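Beta-mannosidase (Trichoderma harzianum, PDB 4CVU) is a fungal glycoside hydrolase family 2 enzyme that probably releases terminal beta-linked mannose from the non-reducing ends of oligosaccharides by hydrolysis. Local coordinates at residues N71-R80 with R625-R636. Sequence-based numbering, arbitrary orientation.
Sequences NNGLNDFDLR and RNHHYPAGGLTR. With NAG (2-acetamido-2-deoxy-beta-D-glucopyranose), chain L.
R636 lays its aliphatic stem over one face of the F77 ring: CG sits 3.8 Å from the ring centroid and 17° off the normal, a CH-pi contact. The chain stays extended from CG to NE, which carries the guanidinium on across F77 to D78 and L74. There NH2 forms a long salt bridge to OD1 of D78, 3.6 Å away, while NH1 brushes CD1 of L74 and has a weak hydrogen bond to G65 O of the second subunit.

Near F77 a second arginine arrives from the helix side. R80 is layered between CD1 of F77 on one guanidinium face and CD2 of L634 on the other, the latter 3.7 Å from CZ. Its edge does the polar work: NH1 donates to L634 O at 3.0 Å, fairly straight at 160°, and NH2 gives a hydrogen to a water that in turn donates to the carbonyls of G633 and T635. NH2 also has a salt bridge to E184.

At the far end, R625 bends at chi3 (75°) and turns its guanidinium end-on to the 71-73 turn. NH1 and NH2 both grip N71 O, the NH1 bond being 2.7 Å, and NH1 reaches G73 O as well; W712 makes a cation-pi contact with this arginine. Between the arginines, a water bridges OD2 of D76 and NE2 of H627, side chains otherwise held by A205 N and G203 O.

The contact thus joins the galactose-binding-like region to the loop between helices 620-625 and 638-655, which also holds Y629, P630 and A631, neighbours of an attached N-acetylglucosamine. R636-D78 is the charge-to-charge link; the direct hydrogen bonds across the contact, from R625 and R80, all end on main-chain oxygens and so depend on how the two loops are held.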
ATOM      1  N   ASN A  71       5.829   2.893   9.724  1.00 36.15           N
ATOM      2  CA  ASN A  71       5.908   1.407   9.663  1.00 36.84           C
ATOM      3  C   ASN A  71       5.881   0.791   8.253  1.00 35.52           C
ATOM      4  O   ASN A  71       6.088  -0.384   8.113  1.00 34.37           O
ATOM      5  CB  ASN A  71       4.786   0.744  10.469  1.00 36.69           C
ATOM      6  CG  ASN A  71       4.901   0.993  11.975  1.00 39.61           C
ATOM      7  OD1 ASN A  71       5.969   1.199  12.522  1.00 38.65           O
ATOM      8  ND2 ASN A  71       3.790   0.908  12.638  1.00 40.53           N
ATOM      9  N   ASN A  72       5.501   1.577   7.244  1.00 34.12           N
ATOM     10  CA  ASN A  72       5.333   1.076   5.875  1.00 34.11           C
ATOM     11  C   ASN A  72       6.573   0.704   5.084  1.00 33.97           C
ATOM     12  O   ASN A  72       7.591   1.366   5.194  1.00 32.63           O
ATOM     13  CB  ASN A  72       4.563   2.120   5.024  1.00 34.77           C
ATOM     14  CG  ASN A  72       3.099   2.233   5.428  1.00 33.76           C
ATOM     15  OD1 ASN A  72       2.671   1.561   6.349  1.00 35.92           O
ATOM     16  ND2 ASN A  72       2.335   3.102   4.780  1.00 33.29           N
ATOM     17  N   GLY A  73       6.475  -0.376   4.291  1.00 33.83           N
ATOM     18  CA  GLY A  73       7.393  -0.620   3.178  1.00 35.38           C
ATOM     19  C   GLY A  73       8.838  -0.808   3.627  1.00 38.22           C
ATOM     20  O   GLY A  73       9.104  -1.654   4.502  1.00 34.95           O
ATOM     21  N   LEU A  74       9.774  -0.053   3.036  1.00 37.72           N
ATOM     22  CA  LEU A  74      11.180  -0.171   3.449  1.00 38.84           C
ATOM     23  C   LEU A  74      11.618   1.099   4.140  1.00 37.93           C
ATOM     24  O   LEU A  74      12.779   1.489   4.037  1.00 38.48           O
ATOM     25  CB  LEU A  74      12.105  -0.493   2.257  1.00 40.16           C
ATOM     26  CG  LEU A  74      11.912  -1.895   1.678  1.00 41.18           C
ATOM     27  CD1 LEU A  74      12.645  -1.963   0.345  1.00 43.33           C
ATOM     28  CD2 LEU A  74      12.393  -3.001   2.631  1.00 43.56           C
ATOM     29  N   ASN A  75      10.687   1.722   4.872  1.00 37.49           N
ATOM     30  CA  ASN A  75      10.942   2.970   5.618  1.00 37.23           C
ATOM     31  C   ASN A  75      11.974   2.886   6.705  1.00 37.85           C
ATOM     32  O   ASN A  75      12.475   3.920   7.121  1.00 38.10           O
ATOM     33  CB  ASN A  75       9.681   3.526   6.237  1.00 35.60           C
ATOM     34  CG  ASN A  75       8.808   4.308   5.221  1.00 35.72           C
ATOM     35  OD1 ASN A  75       7.655   4.637   5.526  1.00 36.56           O
ATOM     36  ND2 ASN A  75       9.304   4.560   4.046  1.00 34.98           N
ATOM     37  N   ASP A  76      12.281   1.677   7.179  1.00 37.50           N
ATOM     38  CA  ASP A  76      13.365   1.516   8.149  1.00 37.83           C
ATOM     39  C   ASP A  76      14.635   1.996   7.489  1.00 36.94           C
ATOM     40  O   ASP A  76      15.512   2.476   8.166  1.00 37.14           O
ATOM     41  CB  ASP A  76      13.540   0.049   8.612  1.00 37.66           C
ATOM     42  CG  ASP A  76      14.329  -0.081   9.880  1.00 36.85           C
ATOM     43  OD1 ASP A  76      14.286   0.845  10.700  1.00 36.42           O
ATOM     44  OD2 ASP A  76      15.003  -1.131  10.108  1.00 40.44           O
ATOM     45  N   PHE A  77      14.734   1.838   6.164  1.00 38.85           N
ATOM     46  CA  PHE A  77      15.885   2.312   5.404  1.00 39.85           C
ATOM     47  C   PHE A  77      15.672   3.741   4.942  1.00 40.91           C
ATOM     48  O   PHE A  77      16.503   4.630   5.231  1.00 40.71           O
ATOM     49  CB  PHE A  77      16.194   1.381   4.226  1.00 41.36           C
ATOM     50  CG  PHE A  77      16.702   0.036   4.674  1.00 43.49           C
ATOM     51  CD1 PHE A  77      17.947  -0.086   5.235  1.00 44.19           C
ATOM     52  CD2 PHE A  77      15.901  -1.082   4.598  1.00 45.39           C
ATOM     53  CE1 PHE A  77      18.412  -1.311   5.679  1.00 45.04           C
ATOM     54  CE2 PHE A  77      16.352  -2.313   5.041  1.00 46.00           C
ATOM     55  CZ  PHE A  77      17.609  -2.426   5.586  1.00 45.61           C
ATOM     56  N   ASP A  78      14.546   3.957   4.280  1.00 38.95           N
ATOM     57  CA  ASP A  78      14.289   5.187   3.566  1.00 41.57           C
ATOM     58  C   ASP A  78      14.165   6.404   4.471  1.00 42.31           C
ATOM     59  O   ASP A  78      14.347   7.531   4.006  1.00 42.21           O
ATOM     60  CB  ASP A  78      13.019   5.092   2.733  1.00 44.03           C
ATOM     61  CG  ASP A  78      13.013   3.923   1.718  1.00 46.12           C
ATOM     62  OD1 ASP A  78      14.039   3.340   1.368  1.00 47.63           O
ATOM     63  OD2 ASP A  78      11.910   3.562   1.309  1.00 50.40           O
ATOM     64  N   LEU A  79      13.839   6.194   5.757  1.00 42.52           N
ATOM     65  CA  LEU A  79      13.648   7.317   6.694  1.00 42.43           C
ATOM     66  C   LEU A  79      14.878   7.693   7.547  1.00 42.31           C
ATOM     67  O   LEU A  79      14.782   8.544   8.427  1.00 40.77           O
ATOM     68  CB  LEU A  79      12.459   7.040   7.615  1.00 42.45           C
ATOM     69  CG  LEU A  79      11.124   6.874   6.894  1.00 41.83           C
ATOM     70  CD1 LEU A  79      10.057   6.688   7.932  1.00 42.92           C
ATOM     71  CD2 LEU A  79      10.769   8.074   6.028  1.00 42.92           C
ATOM     72  N   ARG A  80      16.032   7.092   7.264  1.00 40.41           N
ATOM     73  CA  ARG A  80      17.199   7.302   8.098  1.00 41.29           C
ATOM     74  C   ARG A  80      17.736   8.747   8.069  1.00 40.39           C
ATOM     75  O   ARG A  80      18.381   9.187   9.020  1.00 38.74           O
ATOM     76  CB  ARG A  80      18.297   6.302   7.741  1.00 40.08           C
ATOM     77  CG  ARG A  80      18.012   4.925   8.277  1.00 38.93           C
ATOM     78  CD  ARG A  80      19.141   3.973   7.932  1.00 40.39           C
ATOM     79  NE  ARG A  80      18.958   2.669   8.596  1.00 38.38           N
ATOM     80  CZ  ARG A  80      19.594   1.565   8.210  1.00 40.79           C
ATOM     81  NH1 ARG A  80      20.477   1.634   7.208  1.00 39.49           N
ATOM     82  NH2 ARG A  80      19.384   0.387   8.827  1.00 38.66           N
ATOM     83  N   ARG A 625      11.957  -7.083   6.186  1.00 34.62           N
ATOM     84  CA  ARG A 625      11.268  -6.765   7.438  1.00 33.26           C
ATOM     85  C   ARG A 625      11.414  -7.871   8.470  1.00 32.39           C
ATOM     86  O   ARG A 625      11.053  -7.690   9.644  1.00 32.67           O
ATOM     87  CB  ARG A 625       9.819  -6.457   7.164  1.00 33.85           C
ATOM     88  CG  ARG A 625       9.631  -5.126   6.449  1.00 34.85           C
ATOM     89  CD  ARG A 625       8.219  -4.990   5.942  1.00 35.40           C
ATOM     90  NE  ARG A 625       7.301  -4.699   7.053  1.00 35.84           N
ATOM     91  CZ  ARG A 625       6.915  -3.468   7.422  1.00 35.67           C
ATOM     92  NH1 ARG A 625       7.365  -2.384   6.811  1.00 36.76           N
ATOM     93  NH2 ARG A 625       6.115  -3.309   8.464  1.00 35.91           N
ATOM     94  N   ASN A 626      11.979  -8.990   8.083  1.00 32.42           N
ATOM     95  CA  ASN A 626      12.294 -10.046   9.050  1.00 32.18           C
ATOM     96  C   ASN A 626      13.649  -9.705   9.652  1.00 33.35           C
ATOM     97  O   ASN A 626      14.679  -9.783   8.938  1.00 33.30           O
ATOM     98  CB  ASN A 626      12.368 -11.399   8.376  1.00 32.89           C
ATOM     99  CG  ASN A 626      12.495 -12.534   9.379  1.00 32.48           C
ATOM    100  OD1 ASN A 626      12.805 -12.324  10.574  1.00 31.93           O
ATOM    101  ND2 ASN A 626      12.140 -13.708   8.942  1.00 32.64           N
ATOM    102  N   HIS A 627      13.661  -9.327  10.938  1.00 31.27           N
ATOM    103  CA  HIS A 627      14.910  -8.999  11.571  1.00 32.53           C
ATOM    104  C   HIS A 627      15.467 -10.148  12.356  1.00 32.34           C
ATOM    105  O   HIS A 627      16.391  -9.956  13.130  1.00 33.64           O
ATOM    106  CB  HIS A 627      14.802  -7.733  12.404  1.00 32.65           C
ATOM    107  CG  HIS A 627      14.633  -6.496  11.573  1.00 32.94           C
ATOM    108  ND1 HIS A 627      14.410  -5.253  12.114  1.00 33.77           N
ATOM    109  CD2 HIS A 627      14.683  -6.316  10.233  1.00 34.07           C
ATOM    110  CE1 HIS A 627      14.336  -4.353  11.152  1.00 33.77           C
ATOM    111  NE2 HIS A 627      14.485  -4.973   9.999  1.00 34.59           N
ATOM    112  N   HIS A 628      14.899 -11.319  12.152  1.00 33.51           N
ATOM    113  CA  HIS A 628      15.476 -12.573  12.662  1.00 34.15           C
ATOM    114  C   HIS A 628      16.117 -13.243  11.452  1.00 36.45           C
ATOM    115  O   HIS A 628      15.415 -13.919  10.710  1.00 35.57           O
ATOM    116  CB  HIS A 628      14.377 -13.479  13.246  1.00 34.08           C
ATOM    117  CG  HIS A 628      14.907 -14.757  13.843  1.00 34.50           C
ATOM    118  ND1 HIS A 628      15.894 -14.770  14.808  1.00 35.70           N
ATOM    119  CD2 HIS A 628      14.547 -16.050  13.658  1.00 34.88           C
ATOM    120  CE1 HIS A 628      16.147 -16.025  15.168  1.00 35.76           C
ATOM    121  NE2 HIS A 628      15.347 -16.821  14.481  1.00 35.68           N
ATOM    122  N   TYR A 629      17.426 -13.085  11.209  1.00 38.19           N
ATOM    123  CA  TYR A 629      18.418 -12.545  12.115  1.00 40.94           C
ATOM    124  C   TYR A 629      18.811 -11.122  11.739  1.00 41.94           C
ATOM    125  O   TYR A 629      18.773 -10.763  10.575  1.00 41.80           O
ATOM    126  CB  TYR A 629      19.675 -13.411  12.075  1.00 43.03           C
ATOM    127  CG  TYR A 629      19.445 -14.747  12.681  1.00 44.69           C
ATOM    128  CD1 TYR A 629      18.726 -15.712  12.004  1.00 44.95           C
ATOM    129  CD2 TYR A 629      19.905 -15.036  13.963  1.00 46.32           C
ATOM    130  CE1 TYR A 629      18.482 -16.948  12.572  1.00 46.90           C
ATOM    131  CE2 TYR A 629      19.672 -16.271  14.543  1.00 48.19           C
ATOM    132  CZ  TYR A 629      18.953 -17.221  13.844  1.00 48.51           C
ATOM    133  OH  TYR A 629      18.704 -18.435  14.402  1.00 48.85           O
ATOM    134  N   PRO A 630      19.238 -10.323  12.724  1.00 41.82           N
ATOM    135  CA  PRO A 630      19.424  -8.914  12.467  1.00 41.40           C
ATOM    136  C   PRO A 630      20.712  -8.634  11.634  1.00 42.09           C
ATOM    137  O   PRO A 630      21.608  -9.490  11.495  1.00 40.22           O
ATOM    138  CB  PRO A 630      19.474  -8.307  13.868  1.00 41.50           C
ATOM    139  CG  PRO A 630      19.920  -9.394  14.760  1.00 41.61           C
ATOM    140  CD  PRO A 630      19.622 -10.700  14.102  1.00 42.34           C
ATOM    141  N   ALA A 631      20.743  -7.445  11.085  1.00 38.87           N
ATOM    142  CA  ALA A 631      21.701  -7.061  10.080  1.00 40.35           C
ATOM    143  C   ALA A 631      23.129  -6.934  10.637  1.00 40.82           C
ATOM    144  O   ALA A 631      24.094  -7.052   9.887  1.00 42.74           O
ATOM    145  CB  ALA A 631      21.239  -5.745   9.425  1.00 39.26           C
ATOM    146  N   GLY A 632      23.252  -6.705  11.940  1.00 40.33           N
ATOM    147  CA  GLY A 632      24.537  -6.477  12.565  1.00 41.50           C
ATOM    148  C   GLY A 632      25.143  -5.140  12.168  1.00 42.59           C
ATOM    149  O   GLY A 632      26.356  -5.025  12.068  1.00 42.60           O
ATOM    150  N   GLY A 633      24.324  -4.123  11.908  1.00 41.36           N
ATOM    151  CA  GLY A 633      24.857  -2.894  11.344  1.00 42.69           C
ATOM    152  C   GLY A 633      23.854  -2.287  10.397  1.00 42.36           C
ATOM    153  O   GLY A 633      22.665  -2.631  10.448  1.00 41.20           O
ATOM    154  N   LEU A 634      24.326  -1.421   9.519  1.00 41.55           N
ATOM    155  CA  LEU A 634      23.442  -0.605   8.702  1.00 42.81           C
ATOM    156  C   LEU A 634      23.174  -1.132   7.294  1.00 42.20           C
ATOM    157  O   LEU A 634      22.478  -0.494   6.538  1.00 42.39           O
ATOM    158  CB  LEU A 634      23.978   0.832   8.656  1.00 44.24           C
ATOM    159  CG  LEU A 634      23.927   1.652   9.951  1.00 42.77           C
ATOM    160  CD1 LEU A 634      24.634   2.993   9.790  1.00 44.98           C
ATOM    161  CD2 LEU A 634      22.501   1.903  10.420  1.00 43.54           C
ATOM    162  N   THR A 635      23.689  -2.305   6.931  1.00 43.79           N
ATOM    163  CA  THR A 635      23.457  -2.824   5.581  1.00 45.28           C
ATOM    164  C   THR A 635      22.023  -3.376   5.372  1.00 47.07           C
ATOM    165  O   THR A 635      21.310  -3.650   6.351  1.00 43.90           O
ATOM    166  CB  THR A 635      24.436  -3.948   5.218  1.00 46.43           C
ATOM    167  OG1 THR A 635      24.228  -5.075   6.079  1.00 43.57           O
ATOM    168  CG2 THR A 635      25.881  -3.454   5.326  1.00 46.14           C
ATOM    169  N   ARG A 636      21.637  -3.531   4.102  1.00 47.53           N
ATOM    170  CA  ARG A 636      20.433  -4.293   3.728  1.00 48.87           C
ATOM    171  C   ARG A 636      20.832  -5.750   3.692  1.00 48.39           C
ATOM    172  O   ARG A 636      21.208  -6.284   2.652  1.00 51.16           O
ATOM    173  CB  ARG A 636      19.877  -3.875   2.364  1.00 50.46           C
ATOM    174  CG  ARG A 636      19.330  -2.461   2.321  1.00 53.01           C
ATOM    175  CD  ARG A 636      18.483  -2.217   1.074  1.00 54.28           C
ATOM    176  NE  ARG A 636      17.862  -0.891   1.105  1.00 57.27           N
ATOM    177  CZ  ARG A 636      16.795  -0.527   0.397  1.00 62.02           C
ATOM    178  NH1 ARG A 636      16.192  -1.376  -0.430  1.00 63.01           N
ATOM    179  NH2 ARG A 636      16.328   0.710   0.505  1.00 66.83           N
TER
HETATM  180  C1  NAG L1007      24.684 -10.911  10.040  1.00 41.26           C
HETATM  181  C2  NAG L1007      25.297 -12.244  10.364  1.00 40.50           C
HETATM  182  C3  NAG L1007      26.733 -12.039  10.817  1.00 41.32           C
HETATM  183  C4  NAG L1007      27.468 -11.249   9.732  1.00 43.45           C
HETATM  184  C5  NAG L1007      26.708  -9.961   9.403  1.00 45.98           C
HETATM  185  C6  NAG L1007      27.362  -9.137   8.300  1.00 45.02           C
HETATM  186  C7  NAG L1007      24.196 -14.187  11.402  1.00 43.06           C
HETATM  187  C8  NAG L1007      23.324 -14.693  12.530  1.00 45.32           C
HETATM  188  N2  NAG L1007      24.479 -12.884  11.379  1.00 42.70           N
HETATM  189  O3  NAG L1007      27.308 -13.323  11.065  1.00 41.69           O
HETATM  190  O4  NAG L1007      28.792 -10.911  10.128  1.00 46.92           O
HETATM  191  O5  NAG L1007      25.405 -10.301   8.978  1.00 43.39           O
HETATM  192  O6  NAG L1007      27.480  -9.942   7.154  1.00 47.91           O
HETATM  193  O7  NAG L1007      24.583 -14.990  10.563  1.00 44.38           O
HETATM  194  O   HOH W   1      15.118  -3.160   8.172  1.00 40.50           O
HETATM  195  O   HOH W   2      20.537  -2.240   8.712  1.00 36.65           O